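Local coordinates for protein Cel44C (Paenibacillus polymyxa, PDB 2YIH) that hydrolyses xyloglucan and other beta-1,4-glucans as an endo-acting glycoside hydrolase of family 44, this chain being the family 44 catalytic part of a longer protein, at residues N39-T51 and F95-T109. The protein carries 8 engineered substitutions. Sequence-based numbering, arbitrary orientation.
With BGC (beta-D-glucopyranose), chain B; EDO (1,2-ethanediol), chain M; EDO (1,2-ethanediol), chain L; EDO (1,2-ethanediol), chain N.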
# COMPACT_ATOMS: atom_id res chain seq x y z
N ASN A 39 -0.48 0.28 15.41
CA ASN A 39 -1.95 0.08 15.32
C ASN A 39 -2.46 0.12 13.87
O ASN A 39 -3.32 0.93 13.49
CB ASN A 39 -2.66 1.12 16.20
CG ASN A 39 -4.17 0.88 16.30
OD1 ASN A 39 -4.63 -0.27 16.23
ND2 ASN A 39 -4.94 1.96 16.44
N MET A 40 -1.78 -0.65 13.02
CA MET A 40 -2.16 -0.82 11.62
C MET A 40 -3.57 -1.41 11.53
O MET A 40 -3.99 -2.14 12.42
CB MET A 40 -1.18 -1.80 10.94
CG MET A 40 0.25 -1.24 10.86
SD MET A 40 0.39 0.07 9.60
CE MET A 40 2.12 0.48 9.87
N ALA A 41 -4.25 -1.15 10.41
CA ALA A 41 -5.55 -1.77 10.11
C ALA A 41 -5.49 -2.76 8.95
O ALA A 41 -6.46 -3.48 8.67
CB ALA A 41 -6.67 -0.64 9.83
N ALA A 42 -4.35 -2.81 8.26
CA ALA A 42 -4.24 -3.69 7.09
C ALA A 42 -2.83 -4.24 6.97
O ALA A 42 -1.87 -3.52 7.14
CB ALA A 42 -4.63 -2.93 5.79
N ARG A 43 -2.72 -5.53 6.65
CA ARG A 43 -1.42 -6.17 6.44
C ARG A 43 -1.43 -6.89 5.10
O ARG A 43 -2.44 -7.52 4.76
CB ARG A 43 -1.13 -7.15 7.60
CG ARG A 43 -0.96 -6.38 8.93
CD ARG A 43 -0.79 -7.32 10.14
NE ARG A 43 0.47 -8.07 10.12
CZ ARG A 43 0.55 -9.40 10.03
NH1 ARG A 43 -0.54 -10.12 9.78
NH2 ARG A 43 1.72 -9.99 10.15
N ARG A 44 -0.31 -6.85 4.37
CA ARG A 44 -0.23 -7.50 3.05
C ARG A 44 0.90 -8.53 3.10
O ARG A 44 1.98 -8.23 3.60
CB ARG A 44 0.13 -6.47 1.99
CG ARG A 44 0.49 -7.07 0.60
CD ARG A 44 0.52 -5.93 -0.40
NE ARG A 44 0.84 -6.39 -1.77
CZ ARG A 44 2.05 -6.34 -2.32
NH1 ARG A 44 3.13 -6.06 -1.58
NH2 ARG A 44 2.19 -6.67 -3.62
N LEU A 45 0.64 -9.69 2.50
CA LEU A 45 1.69 -10.69 2.27
C LEU A 45 1.90 -10.68 0.74
O LEU A 45 1.14 -11.30 -0.00
CB LEU A 45 1.25 -12.07 2.78
CG LEU A 45 2.28 -13.18 2.55
CD1 LEU A 45 3.56 -12.91 3.32
CD2 LEU A 45 1.69 -14.52 2.97
N GLY A 46 2.94 -9.99 0.32
CA GLY A 46 3.15 -9.78 -1.12
C GLY A 46 4.55 -9.36 -1.42
O GLY A 46 5.43 -9.57 -0.61
N GLY A 47 4.78 -8.89 -2.64
CA GLY A 47 6.14 -8.62 -3.09
C GLY A 47 6.79 -9.78 -3.82
O GLY A 47 6.17 -10.80 -4.08
N ASN A 48 8.07 -9.60 -4.16
CA ASN A 48 8.70 -10.52 -5.15
C ASN A 48 8.67 -11.98 -4.68
O ASN A 48 8.51 -12.89 -5.49
CB ASN A 48 10.13 -10.06 -5.41
CG ASN A 48 10.18 -8.72 -6.10
OD1 ASN A 48 9.22 -8.32 -6.72
ND2 ASN A 48 11.35 -8.08 -6.10
N ARG A 49 8.85 -12.21 -3.38
CA ARG A 49 8.88 -13.61 -2.89
C ARG A 49 7.58 -14.36 -3.09
O ARG A 49 7.56 -15.60 -3.04
CB ARG A 49 9.28 -13.66 -1.40
CG ARG A 49 10.79 -13.59 -1.21
CD ARG A 49 11.41 -14.98 -1.34
NE ARG A 49 12.86 -14.96 -1.06
CZ ARG A 49 13.58 -16.07 -0.93
NH1 ARG A 49 12.98 -17.26 -1.00
NH2 ARG A 49 14.89 -16.00 -0.62
N MET A 50 6.46 -13.63 -3.24
CA MET A 50 5.19 -14.35 -3.30
C MET A 50 4.86 -14.94 -4.67
O MET A 50 4.00 -15.83 -4.77
CB MET A 50 4.04 -13.49 -2.77
CG MET A 50 4.08 -13.34 -1.23
SD MET A 50 4.01 -14.94 -0.37
CE MET A 50 2.32 -15.43 -0.71
N THR A 51 5.55 -14.47 -5.71
CA THR A 51 5.27 -14.97 -7.08
C THR A 51 5.49 -16.49 -7.15
O THR A 51 4.63 -17.23 -7.69
CB THR A 51 6.21 -14.28 -8.08
OG1 THR A 51 5.84 -12.88 -8.15
CG2 THR A 51 6.12 -14.96 -9.48
N PHE A 95 0.69 -15.84 9.16
CA PHE A 95 0.48 -14.43 8.80
C PHE A 95 -0.95 -14.03 9.17
O PHE A 95 -1.18 -13.00 9.81
CB PHE A 95 0.73 -14.24 7.28
CG PHE A 95 0.29 -12.89 6.74
CD1 PHE A 95 1.07 -11.75 6.99
CD2 PHE A 95 -0.91 -12.75 6.05
CE1 PHE A 95 0.68 -10.49 6.45
CE2 PHE A 95 -1.36 -11.51 5.59
CZ PHE A 95 -0.56 -10.37 5.79
N HIS A 96 -1.93 -14.82 8.75
CA HIS A 96 -3.32 -14.43 8.97
C HIS A 96 -3.69 -14.55 10.45
O HIS A 96 -4.41 -13.73 10.96
CB HIS A 96 -4.28 -15.28 8.14
CG HIS A 96 -5.69 -14.80 8.20
ND1 HIS A 96 -6.03 -13.48 7.95
CD2 HIS A 96 -6.84 -15.43 8.51
CE1 HIS A 96 -7.34 -13.33 8.09
NE2 HIS A 96 -7.86 -14.51 8.43
N ASP A 97 -3.13 -15.54 11.15
CA ASP A 97 -3.37 -15.63 12.60
C ASP A 97 -2.94 -14.33 13.28
O ASP A 97 -3.58 -13.87 14.25
CB ASP A 97 -2.60 -16.81 13.22
CG ASP A 97 -3.22 -18.17 12.92
OD1 ASP A 97 -4.35 -18.28 12.39
OD2 ASP A 97 -2.54 -19.18 13.25
N GLN A 98 -1.81 -13.78 12.84
CA GLN A 98 -1.33 -12.51 13.36
C GLN A 98 -2.30 -11.37 13.02
O GLN A 98 -2.59 -10.52 13.87
CB GLN A 98 0.10 -12.23 12.92
CG GLN A 98 0.70 -10.97 13.56
CD GLN A 98 1.07 -11.15 15.06
OE1 GLN A 98 0.63 -12.09 15.73
NE2 GLN A 98 1.87 -10.23 15.57
N SER A 99 -2.83 -11.36 11.79
CA SER A 99 -3.84 -10.35 11.44
C SER A 99 -5.06 -10.45 12.37
O SER A 99 -5.62 -9.42 12.78
CB SER A 99 -4.32 -10.49 9.99
OG SER A 99 -3.33 -9.97 9.11
N LEU A 100 -5.51 -11.68 12.62
CA LEU A 100 -6.66 -11.89 13.51
C LEU A 100 -6.38 -11.34 14.91
O LEU A 100 -7.25 -10.65 15.48
CB LEU A 100 -7.04 -13.37 13.55
CG LEU A 100 -7.57 -13.83 12.18
CD1 LEU A 100 -7.96 -15.32 12.27
CD2 LEU A 100 -8.77 -12.97 11.69
N LYS A 101 -5.16 -11.55 15.41
CA LYS A 101 -4.75 -11.09 16.74
C LYS A 101 -4.72 -9.56 16.79
O LYS A 101 -5.19 -8.96 17.78
CB LYS A 101 -3.37 -11.69 17.09
CG LYS A 101 -2.81 -11.38 18.51
CD LYS A 101 -1.45 -12.11 18.75
CE LYS A 101 -0.28 -11.16 18.58
NZ LYS A 101 1.02 -11.78 19.00
N LEU A 102 -4.30 -8.94 15.69
CA LEU A 102 -4.08 -7.50 15.63
C LEU A 102 -5.33 -6.77 15.11
O LEU A 102 -5.34 -5.54 15.08
CB LEU A 102 -2.91 -7.18 14.71
CG LEU A 102 -1.49 -7.56 15.12
CD1 LEU A 102 -0.49 -7.21 13.99
CD2 LEU A 102 -1.11 -6.84 16.44
N GLY A 103 -6.33 -7.52 14.65
CA GLY A 103 -7.52 -6.94 14.04
C GLY A 103 -7.33 -6.27 12.68
O GLY A 103 -8.01 -5.28 12.36
N THR A 104 -6.45 -6.83 11.85
CA THR A 104 -6.18 -6.20 10.56
C THR A 104 -6.79 -7.01 9.40
O THR A 104 -7.03 -8.22 9.53
CB THR A 104 -4.66 -6.07 10.29
OG1 THR A 104 -4.08 -7.39 10.23
CG2 THR A 104 -3.99 -5.26 11.40
N TYR A 105 -7.09 -6.33 8.31
CA TYR A 105 -7.38 -6.97 7.01
C TYR A 105 -6.15 -7.78 6.61
O TYR A 105 -5.01 -7.35 6.85
CB TYR A 105 -7.63 -5.84 6.01
CG TYR A 105 -8.12 -6.25 4.65
CD1 TYR A 105 -7.27 -6.87 3.73
CD2 TYR A 105 -9.40 -5.90 4.24
CE1 TYR A 105 -7.71 -7.17 2.44
CE2 TYR A 105 -9.85 -6.21 2.96
CZ TYR A 105 -9.00 -6.84 2.06
OH TYR A 105 -9.45 -7.14 0.81
N SER A 106 -6.34 -8.96 5.97
CA SER A 106 -5.22 -9.64 5.35
C SER A 106 -5.39 -9.66 3.84
O SER A 106 -6.39 -10.18 3.34
CB SER A 106 -5.15 -11.12 5.80
OG SER A 106 -4.72 -11.22 7.16
N LEU A 107 -4.35 -9.19 3.14
CA LEU A 107 -4.27 -9.33 1.68
C LEU A 107 -3.19 -10.34 1.37
O LEU A 107 -2.04 -10.14 1.71
CB LEU A 107 -3.88 -7.99 1.06
CG LEU A 107 -3.60 -7.93 -0.46
CD1 LEU A 107 -4.81 -8.50 -1.27
CD2 LEU A 107 -3.31 -6.48 -0.87
N VAL A 108 -3.58 -11.46 0.75
CA VAL A 108 -2.68 -12.58 0.48
C VAL A 108 -2.45 -12.73 -1.05
O VAL A 108 -3.39 -12.87 -1.83
CB VAL A 108 -3.32 -13.87 1.04
CG1 VAL A 108 -2.53 -15.12 0.65
CG2 VAL A 108 -3.47 -13.76 2.59
N THR A 109 -1.20 -12.72 -1.46
CA THR A 109 -0.88 -12.89 -2.88
C THR A 109 -1.00 -14.36 -3.28
O THR A 109 -0.54 -15.25 -2.55
CB THR A 109 0.56 -12.41 -3.13
OG1 THR A 109 0.62 -11.03 -2.76
CG2 THR A 109 0.98 -12.53 -4.61
C2 BGC B . 13.01 -3.77 -9.45
C3 BGC B . 11.96 -4.73 -8.90
C4 BGC B . 11.32 -4.12 -7.65
C5 BGC B . 10.89 -2.67 -7.87
C6 BGC B . 10.51 -2.09 -6.51
C1 BGC B . 12.36 -2.41 -9.71
O2 BGC B . 13.58 -4.26 -10.68
O3 BGC B . 12.55 -5.99 -8.55
O4 BGC B . 10.21 -4.88 -7.15
O5 BGC B . 11.97 -1.91 -8.43
O6 BGC B . 11.48 -2.43 -5.51
C1 EDO M . 15.04 -11.64 -0.44
O1 EDO M . 14.08 -12.35 -1.26
C2 EDO M . 15.35 -12.46 0.81
O2 EDO M . 16.18 -13.59 0.49
C1 EDO L . 6.90 -11.32 1.69
O1 EDO L . 7.13 -11.27 0.27
C2 EDO L . 8.24 -11.03 2.35
O2 EDO L . 8.59 -9.68 2.10
C1 EDO N . 0.19 -21.97 11.57
O1 EDO N . -1.00 -21.17 11.49
C2 EDO N . 1.24 -21.38 12.52
O2 EDO N . 2.52 -21.85 12.07
O HOH W 1 -3.01 -3.62 14.53
O HOH W 2 -8.85 -3.57 10.18
O HOH W 3 0.70 -8.95 -4.55
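R43 and F95 join strand 42-45 to the helix that packs outside it. The guanidinium lies over one face of the F95 ring, offset toward the rim, planes 25° apart, while CG of Q98 lies over the other face of the guanidinium. With chi3 bent to 67°, the chain turns NH1 into two bonds close to the guanidinium plane: 2.9 Å to S99 OG and 3.0 Å to F95 O, which also accepts from S99 N. NE forms a salt bridge with D33. On the opposite side of the F95 ring, CB of L45 makes a CH-pi contact 3.8 Å from the centroid.

The backbones pair as neighbouring parallel strands of the TIM barrel, with 42-45 beside 105-109. R43 N donates to Y105 O and R43 O accepts from L107 N; L45 N then meets L107 O at 2.8 Å, almost straight at 176°. L45 O takes both T109 N and T109 OG1, the hydroxyl lying 2.8 Å away on a lone pair. CB of M50 packs 3.7 Å from CB of T109.

Contact on both faces and two bonds near its plane fix the guanidinium's rotation, and D33 close by probably compensates its charge.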